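PDB 4FLN: protease Do-like 2, chloroplastic from Arabidopsis thaliana, which acts as a chloroplast serine protease that makes the primary cleavage of photodamaged D1 protein in photosystem II. Local coordinates for residues V99-R104 / A124-E129; D106-V111 / S130-K135; V152-Y157 / A193-G198. All blocks are in the same frame, centred on the assembly; numbering follows the deposited sequence.

Interaction 1 of 3, residues V99-R104 / A124-E129; sequences VKVKRR and ALLSVE
Val99 begins the contact by meeting Leu126 methyl to methyl, CG1 lying 4.2 Å from Leu126 CD1. With CG1 anti to the backbone N (chi1 177°), one valine branch is directed at the leucine, and the two side chains cross at about a right angle. Two residues further on, Val101 faces the same way and divides its branches between two partners. Its CG1 stays at the edge of contact, 4.4 Å from Leu126 CD1, which therefore serves both valines. Its CG2 packs more closely, 3.6 Å from Val128 CG2, as the two short side chains pass in opposite directions. No hydrogen bond joins the two segments. The axes of 99-102 and 124-129 come within 9.1 Å and cross at -72°, so the meeting is one of alternate side chains across a barrel interior rather than of paired backbones. The strand that parts them in the sheet is 110-118, whose backbone bonds to 96-102 at Ala112 and Tyr110. On its other side 96-102 pairs with strand 50-57, closing the first barrel of the trypsin-like domain. Val51 and Cys55 line the valines there, Val114 and Leu86 flank Leu126, and Phe133 from the following loop packs on Val101 and Val128.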
# COMPACT_ATOMS: atom_id res chain seq x y z
N VAL B 99 36.60 -0.18 -16.49
CA VAL B 99 36.73 -0.75 -15.18
C VAL B 99 37.98 -0.21 -14.51
O VAL B 99 39.08 -0.26 -15.08
CB VAL B 99 36.77 -2.28 -15.26
CG1 VAL B 99 36.98 -2.88 -13.87
CG2 VAL B 99 35.48 -2.80 -15.88
N LYS B 100 37.80 0.33 -13.31
CA LYS B 100 38.89 0.98 -12.60
C LYS B 100 39.00 0.41 -11.20
O LYS B 100 38.00 0.06 -10.58
CB LYS B 100 38.64 2.49 -12.54
CG LYS B 100 37.52 2.97 -13.47
CD LYS B 100 36.73 4.13 -12.86
CE LYS B 100 35.50 4.47 -13.70
NZ LYS B 100 34.62 5.49 -13.03
N VAL B 101 40.22 0.30 -10.69
CA VAL B 101 40.40 -0.26 -9.37
C VAL B 101 41.29 0.62 -8.50
O VAL B 101 42.20 1.30 -8.99
CB VAL B 101 40.98 -1.68 -9.44
CG1 VAL B 101 39.95 -2.63 -10.01
CG2 VAL B 101 42.25 -1.69 -10.26
N LYS B 102 41.03 0.61 -7.20
CA LYS B 102 41.73 1.50 -6.29
C LYS B 102 42.31 0.69 -5.14
O LYS B 102 41.61 -0.06 -4.48
CB LYS B 102 40.78 2.59 -5.79
CG LYS B 102 41.44 3.73 -5.03
CD LYS B 102 40.42 4.83 -4.76
CE LYS B 102 41.00 5.97 -3.91
NZ LYS B 102 41.15 5.59 -2.47
N ARG B 103 43.62 0.84 -4.92
CA ARG B 103 44.29 0.16 -3.82
C ARG B 103 43.85 0.78 -2.50
O ARG B 103 43.41 1.93 -2.46
CB ARG B 103 45.81 0.24 -3.99
CG ARG B 103 46.50 -1.10 -4.09
CD ARG B 103 47.54 -1.11 -5.19
NE ARG B 103 48.54 -0.05 -5.03
CZ ARG B 103 49.77 -0.25 -4.57
NH1 ARG B 103 50.17 -1.47 -4.23
NH2 ARG B 103 50.61 0.77 -4.45
N ARG B 104 43.95 0.03 -1.41
CA ARG B 104 43.64 0.59 -0.10
C ARG B 104 44.75 1.53 0.33
O ARG B 104 45.92 1.14 0.38
CB ARG B 104 43.49 -0.52 0.93
CG ARG B 104 42.97 -0.02 2.26
CD ARG B 104 43.59 -0.80 3.39
NE ARG B 104 42.81 -0.66 4.61
CZ ARG B 104 43.16 -1.20 5.77
NH1 ARG B 104 44.28 -1.91 5.85
NH2 ARG B 104 42.39 -1.03 6.84
N ALA B 124 34.76 -13.16 -12.03
CA ALA B 124 35.49 -12.51 -13.10
C ALA B 124 36.92 -12.28 -12.66
O ALA B 124 37.19 -12.02 -11.49
CB ALA B 124 34.83 -11.21 -13.51
N LEU B 125 37.84 -12.41 -13.62
CA LEU B 125 39.23 -12.15 -13.37
C LEU B 125 39.56 -10.82 -14.02
O LEU B 125 38.99 -10.49 -15.06
CB LEU B 125 40.08 -13.26 -13.96
CG LEU B 125 41.14 -13.86 -13.03
CD1 LEU B 125 40.54 -14.10 -11.66
CD2 LEU B 125 41.68 -15.15 -13.62
N LEU B 126 40.44 -10.05 -13.41
CA LEU B 126 40.88 -8.80 -14.01
C LEU B 126 42.40 -8.71 -14.03
O LEU B 126 43.08 -9.24 -13.13
CB LEU B 126 40.31 -7.60 -13.25
CG LEU B 126 38.82 -7.46 -12.95
CD1 LEU B 126 38.61 -6.28 -12.03
CD2 LEU B 126 38.02 -7.29 -14.22
N SER B 127 42.93 -8.05 -15.05
CA SER B 127 44.36 -7.76 -15.12
C SER B 127 44.53 -6.26 -14.91
O SER B 127 43.61 -5.49 -15.19
CB SER B 127 44.96 -8.19 -16.46
OG SER B 127 44.42 -7.42 -17.53
N VAL B 128 45.69 -5.86 -14.40
CA VAL B 128 45.94 -4.44 -14.18
C VAL B 128 47.28 -3.94 -14.70
O VAL B 128 48.29 -4.64 -14.65
CB VAL B 128 45.76 -4.04 -12.71
CG1 VAL B 128 46.81 -3.02 -12.29
CG2 VAL B 128 44.36 -3.48 -12.50
N GLU B 129 47.27 -2.71 -15.21
CA GLU B 129 48.47 -2.05 -15.72
C GLU B 129 48.69 -0.65 -15.12
O GLU B 129 47.87 0.25 -15.32
CB GLU B 129 48.41 -1.98 -17.25
CG GLU B 129 47.05 -1.58 -17.79
CD GLU B 129 47.10 -1.25 -19.27
OE1 GLU B 129 48.20 -1.32 -19.86
OE2 GLU B 129 46.04 -0.91 -19.84

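Interaction 2 of 3, residues D106-V111 / S130-K135; sequences DDRKYV and SEDFWK
Tyr110 and Phe133 form the aromatic part of this contact, a T-shaped pair in which the edge of Phe133 is directed at the face of Tyr110. The centroids are 5.5 Å apart and the planes stand at 69°. Phe133 CG is anti to the backbone N (chi1 179°), which carries the ring past the tyrosine and puts its CD1 3.7 Å from Tyr110 CD1. The same residue adds a CH-pi contact: its CB sits over the centre of the tyrosine ring, 3.9 Å from the centroid. Over the opposite face, displaced toward the rim, lies CG of Arg108, so the ring is held between two aliphatic groups. Phe133 also packs on Met80 and Leu86.

Plain van der Waals contact continues at the phenol end, where Tyr110 OH comes 3.9 Å from Asp132 CB. The polar component is looser. Arg108 NH1 and Asp132 OD2 are 4.1 Å apart, opposite charges beyond salt-bridge range, with the carboxylate oxygen at the edge of the guanidinium. Asp132 also opens a type I turn, closed by a bond of 2.9 Å from Lys135 N to Asp132 O, which presents Phe133 to the strand.

With an alanine in place of the tyrosine, the edge and CB of Phe133 would probably lose the face they pack on, leaving a gap between turn and strand. The chemistry implies that aromatic and CH-pi packing joins the 130-135 loop to strand 110-118, while the exposed charges contribute at most a diffuse attraction.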
# COMPACT_ATOMS: atom_id res chain seq x y z
N ASP B 106 45.61 4.36 -1.26
CA ASP B 106 46.22 4.95 -2.45
C ASP B 106 45.17 5.82 -3.13
O ASP B 106 44.12 5.32 -3.52
CB ASP B 106 46.68 3.83 -3.40
CG ASP B 106 47.60 4.34 -4.51
OD1 ASP B 106 47.69 5.57 -4.71
OD2 ASP B 106 48.22 3.50 -5.20
N ASP B 107 45.43 7.11 -3.25
CA ASP B 107 44.44 8.03 -3.80
C ASP B 107 44.10 7.75 -5.27
O ASP B 107 42.92 7.72 -5.65
CB ASP B 107 44.88 9.49 -3.61
CG ASP B 107 43.74 10.38 -3.12
OD1 ASP B 107 42.75 9.85 -2.58
OD2 ASP B 107 43.84 11.62 -3.28
N ARG B 108 45.13 7.54 -6.08
CA ARG B 108 44.97 7.30 -7.52
C ARG B 108 44.15 6.04 -7.84
O ARG B 108 44.30 5.01 -7.19
CB ARG B 108 46.36 7.20 -8.17
CG ARG B 108 46.37 6.99 -9.68
CD ARG B 108 47.76 6.56 -10.16
NE ARG B 108 47.81 6.31 -11.61
CZ ARG B 108 48.87 5.82 -12.25
NH1 ARG B 108 49.97 5.52 -11.57
NH2 ARG B 108 48.83 5.63 -13.56
N LYS B 109 43.28 6.15 -8.84
CA LYS B 109 42.59 4.99 -9.40
C LYS B 109 43.41 4.39 -10.53
O LYS B 109 44.06 5.12 -11.29
CB LYS B 109 41.22 5.39 -9.95
CG LYS B 109 40.05 5.12 -9.02
CD LYS B 109 39.22 6.37 -8.80
CE LYS B 109 37.77 6.13 -9.15
NZ LYS B 109 36.90 7.29 -8.81
N TYR B 110 43.40 3.06 -10.67
CA TYR B 110 44.05 2.44 -11.81
C TYR B 110 43.02 1.82 -12.74
O TYR B 110 41.83 1.80 -12.43
CB TYR B 110 45.06 1.39 -11.34
CG TYR B 110 46.23 2.01 -10.61
CD1 TYR B 110 46.11 2.40 -9.29
CD2 TYR B 110 47.44 2.24 -11.25
CE1 TYR B 110 47.16 2.99 -8.61
CE2 TYR B 110 48.50 2.83 -10.58
CZ TYR B 110 48.36 3.20 -9.26
OH TYR B 110 49.40 3.77 -8.59
N VAL B 111 43.46 1.31 -13.88
CA VAL B 111 42.53 0.88 -14.91
C VAL B 111 42.70 -0.60 -15.23
O VAL B 111 43.82 -1.06 -15.49
CB VAL B 111 42.67 1.76 -16.17
CG1 VAL B 111 44.10 1.71 -16.69
CG2 VAL B 111 41.66 1.34 -17.24
N SER B 130 49.78 -0.48 -14.39
CA SER B 130 50.78 -1.53 -14.19
C SER B 130 51.89 -1.05 -13.27
O SER B 130 52.00 0.14 -12.96
CB SER B 130 51.41 -1.94 -15.53
OG SER B 130 50.88 -3.18 -16.01
N GLU B 131 52.69 -2.00 -12.80
CA GLU B 131 54.05 -1.74 -12.32
C GLU B 131 54.14 -0.81 -11.12
O GLU B 131 55.20 -0.69 -10.50
CB GLU B 131 54.91 -1.22 -13.47
N ASP B 132 53.03 -0.16 -10.79
CA ASP B 132 52.96 0.75 -9.65
C ASP B 132 51.93 0.16 -8.71
O ASP B 132 52.22 -0.15 -7.55
CB ASP B 132 52.58 2.17 -10.08
CG ASP B 132 53.74 3.16 -9.97
OD1 ASP B 132 54.66 2.93 -9.15
OD2 ASP B 132 53.73 4.18 -10.69
N PHE B 133 50.72 0.01 -9.23
CA PHE B 133 49.66 -0.72 -8.56
C PHE B 133 50.24 -2.00 -7.95
O PHE B 133 50.18 -2.20 -6.74
CB PHE B 133 48.60 -1.08 -9.60
CG PHE B 133 47.45 -1.87 -9.05
CD1 PHE B 133 46.31 -1.22 -8.59
CD2 PHE B 133 47.49 -3.24 -9.01
CE1 PHE B 133 45.24 -1.94 -8.09
CE2 PHE B 133 46.42 -3.97 -8.51
CZ PHE B 133 45.30 -3.31 -8.05
N TRP B 134 50.78 -2.87 -8.80
CA TRP B 134 51.33 -4.15 -8.36
C TRP B 134 52.56 -4.06 -7.46
O TRP B 134 53.02 -5.08 -6.95
CB TRP B 134 51.62 -5.03 -9.56
CG TRP B 134 50.39 -5.39 -10.30
CD1 TRP B 134 49.97 -4.91 -11.50
CD2 TRP B 134 49.37 -6.30 -9.85
NE1 TRP B 134 48.76 -5.47 -11.84
CE2 TRP B 134 48.38 -6.33 -10.84
CE3 TRP B 134 49.22 -7.10 -8.72
CZ2 TRP B 134 47.24 -7.13 -10.73
CZ3 TRP B 134 48.10 -7.89 -8.61
CH2 TRP B 134 47.12 -7.90 -9.61
N LYS B 135 53.10 -2.86 -7.28
CA LYS B 135 54.28 -2.69 -6.43
C LYS B 135 54.00 -3.07 -4.97
O LYS B 135 53.05 -2.57 -4.35
CB LYS B 135 54.82 -1.27 -6.52

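Interaction 3 of 3, residues V152-Y157 / A193-G198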
# COMPACT_ATOMS: atom_id res chain seq x y z
N VAL B 152 34.39 -17.02 10.04
CA VAL B 152 34.65 -16.37 8.76
C VAL B 152 34.62 -14.85 8.89
O VAL B 152 33.85 -14.31 9.68
CB VAL B 152 33.62 -16.77 7.68
CG1 VAL B 152 34.10 -16.34 6.30
CG2 VAL B 152 33.39 -18.24 7.70
N THR B 153 35.47 -14.16 8.15
CA THR B 153 35.32 -12.72 8.00
C THR B 153 35.30 -12.37 6.52
O THR B 153 36.07 -12.92 5.73
CB THR B 153 36.41 -11.88 8.73
OG1 THR B 153 37.64 -11.95 7.99
CG2 THR B 153 36.65 -12.38 10.13
N VAL B 154 34.39 -11.47 6.17
CA VAL B 154 34.25 -10.97 4.82
C VAL B 154 34.83 -9.56 4.78
O VAL B 154 34.51 -8.74 5.64
CB VAL B 154 32.77 -10.94 4.42
CG1 VAL B 154 32.51 -10.01 3.24
CG2 VAL B 154 32.27 -12.34 4.15
N VAL B 155 35.67 -9.28 3.79
CA VAL B 155 36.30 -7.97 3.64
C VAL B 155 35.94 -7.31 2.30
O VAL B 155 36.04 -7.94 1.24
CB VAL B 155 37.82 -8.07 3.75
CG1 VAL B 155 38.46 -6.72 3.49
CG2 VAL B 155 38.21 -8.58 5.12
N GLY B 156 35.55 -6.05 2.34
CA GLY B 156 35.14 -5.36 1.13
C GLY B 156 34.93 -3.87 1.30
O GLY B 156 35.20 -3.30 2.36
N TYR B 157 34.45 -3.22 0.25
CA TYR B 157 34.22 -1.79 0.29
C TYR B 157 32.74 -1.46 0.19
O TYR B 157 32.15 -1.57 -0.88
CB TYR B 157 35.00 -1.10 -0.84
CG TYR B 157 36.49 -1.24 -0.69
CD1 TYR B 157 37.24 -0.25 -0.06
CD2 TYR B 157 37.15 -2.36 -1.15
CE1 TYR B 157 38.60 -0.38 0.10
CE2 TYR B 157 38.52 -2.50 -1.01
CZ TYR B 157 39.24 -1.51 -0.38
OH TYR B 157 40.60 -1.63 -0.23
N ALA B 193 26.60 -13.79 8.91
CA ALA B 193 26.70 -12.33 8.91
C ALA B 193 26.21 -11.73 7.60
O ALA B 193 26.43 -12.31 6.53
CB ALA B 193 28.14 -11.91 9.18
N ALA B 194 25.56 -10.58 7.66
CA ALA B 194 25.05 -9.95 6.45
C ALA B 194 26.18 -9.25 5.69
O ALA B 194 27.18 -8.85 6.29
CB ALA B 194 23.93 -8.97 6.78
N ILE B 195 26.00 -9.11 4.38
CA ILE B 195 27.01 -8.54 3.50
C ILE B 195 26.49 -7.34 2.70
O ILE B 195 25.43 -7.41 2.09
CB ILE B 195 27.55 -9.61 2.53
CG1 ILE B 195 28.05 -10.83 3.33
CG2 ILE B 195 28.67 -9.05 1.66
CD1 ILE B 195 28.60 -11.96 2.48
N ASN B 196 27.24 -6.24 2.71
CA ASN B 196 26.91 -5.04 1.94
C ASN B 196 27.15 -5.26 0.45
O ASN B 196 28.18 -5.82 0.05
CB ASN B 196 27.74 -3.86 2.46
CG ASN B 196 27.53 -2.57 1.65
OD1 ASN B 196 27.49 -2.58 0.42
ND2 ASN B 196 27.41 -1.46 2.36
N PRO B 197 26.21 -4.82 -0.39
CA PRO B 197 26.33 -5.04 -1.84
C PRO B 197 27.70 -4.66 -2.35
O PRO B 197 28.31 -5.43 -3.09
CB PRO B 197 25.27 -4.10 -2.43
CG PRO B 197 24.48 -3.56 -1.24
CD PRO B 197 24.87 -4.32 -0.03
N GLY B 198 28.19 -3.50 -1.94
CA GLY B 198 29.52 -3.07 -2.33
C GLY B 198 30.60 -4.04 -1.89
O GLY B 198 31.72 -4.00 -2.39
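Val154 against Ile195 and Tyr157 against Gly198 make this a buried packing contact between strand 151-156, with Tyr157 just beyond it, and the loop 193-198 that leads to Ser200, the probable nucleophile; strand 151-156 is the first, in chain order, of the second barrel of the protease domain. Val154 and Ile195 supply the apolar half. CD1, the far end of the isoleucine, approaches Val154 CG2 to 4.0 Å, the two side chains crossing at about a right angle. Ile195 CG1 is anti to its carbonyl carbon (chi1 -54°), and with the chain extended beyond it the terminal methyl reaches the valine although the residue's CB does not point there. Ala215 of strand 211-216 lines both side chains.

The other half is backbone against backbone, where Tyr157 and Gly198 come together with CA atoms 5.5 Å apart. A CB on Gly198 would probably run into Tyr157 O. No direct bond joins these residues; the hydroxyl of Ser77 bridges them, bonded to Tyr157 N and to Gly198 O. Gly198 belongs to the Gly-X-Ser-Gly-Gly signature of chymotrypsin-fold proteases, and in active relatives the amide of this glycine helps form the oxyanion hole. Here Gly198 N is instead given to Asn196 OD1 in an Asx turn, at 2.6 Å, the donor lying in the carbonyl plane, while Pro197 O is bonded to the Ser200 hydroxyl. Such a turn is consistent with an unformed oxyanion hole in the resting hexamer. Tyr157 directs its ring elsewhere, its OH bonded to Val50 O in the first barrel.

Overall arrangement
Interactions 1 and 2 belong to the first barrel: strand 110-118 sits between the two strands of interaction 1, and 106-111 of interaction 2 runs into it. Interaction 3 lies in the second barrel, about 19 Å from interaction 1 between centres. Interactions 1 and 3 are buried; interaction 2 is only partly so, with buried rings beside an exposed arginine and aspartate. The chemistry follows the place: branched aliphatic methyls inside the barrel, aromatic faces and distant charges where a loop packs against it, and mixed methyl and backbone packing beside the probable active site. The first two touch through Val101 O and Tyr110 N, and Arg104 meets Tyr157 between the barrels.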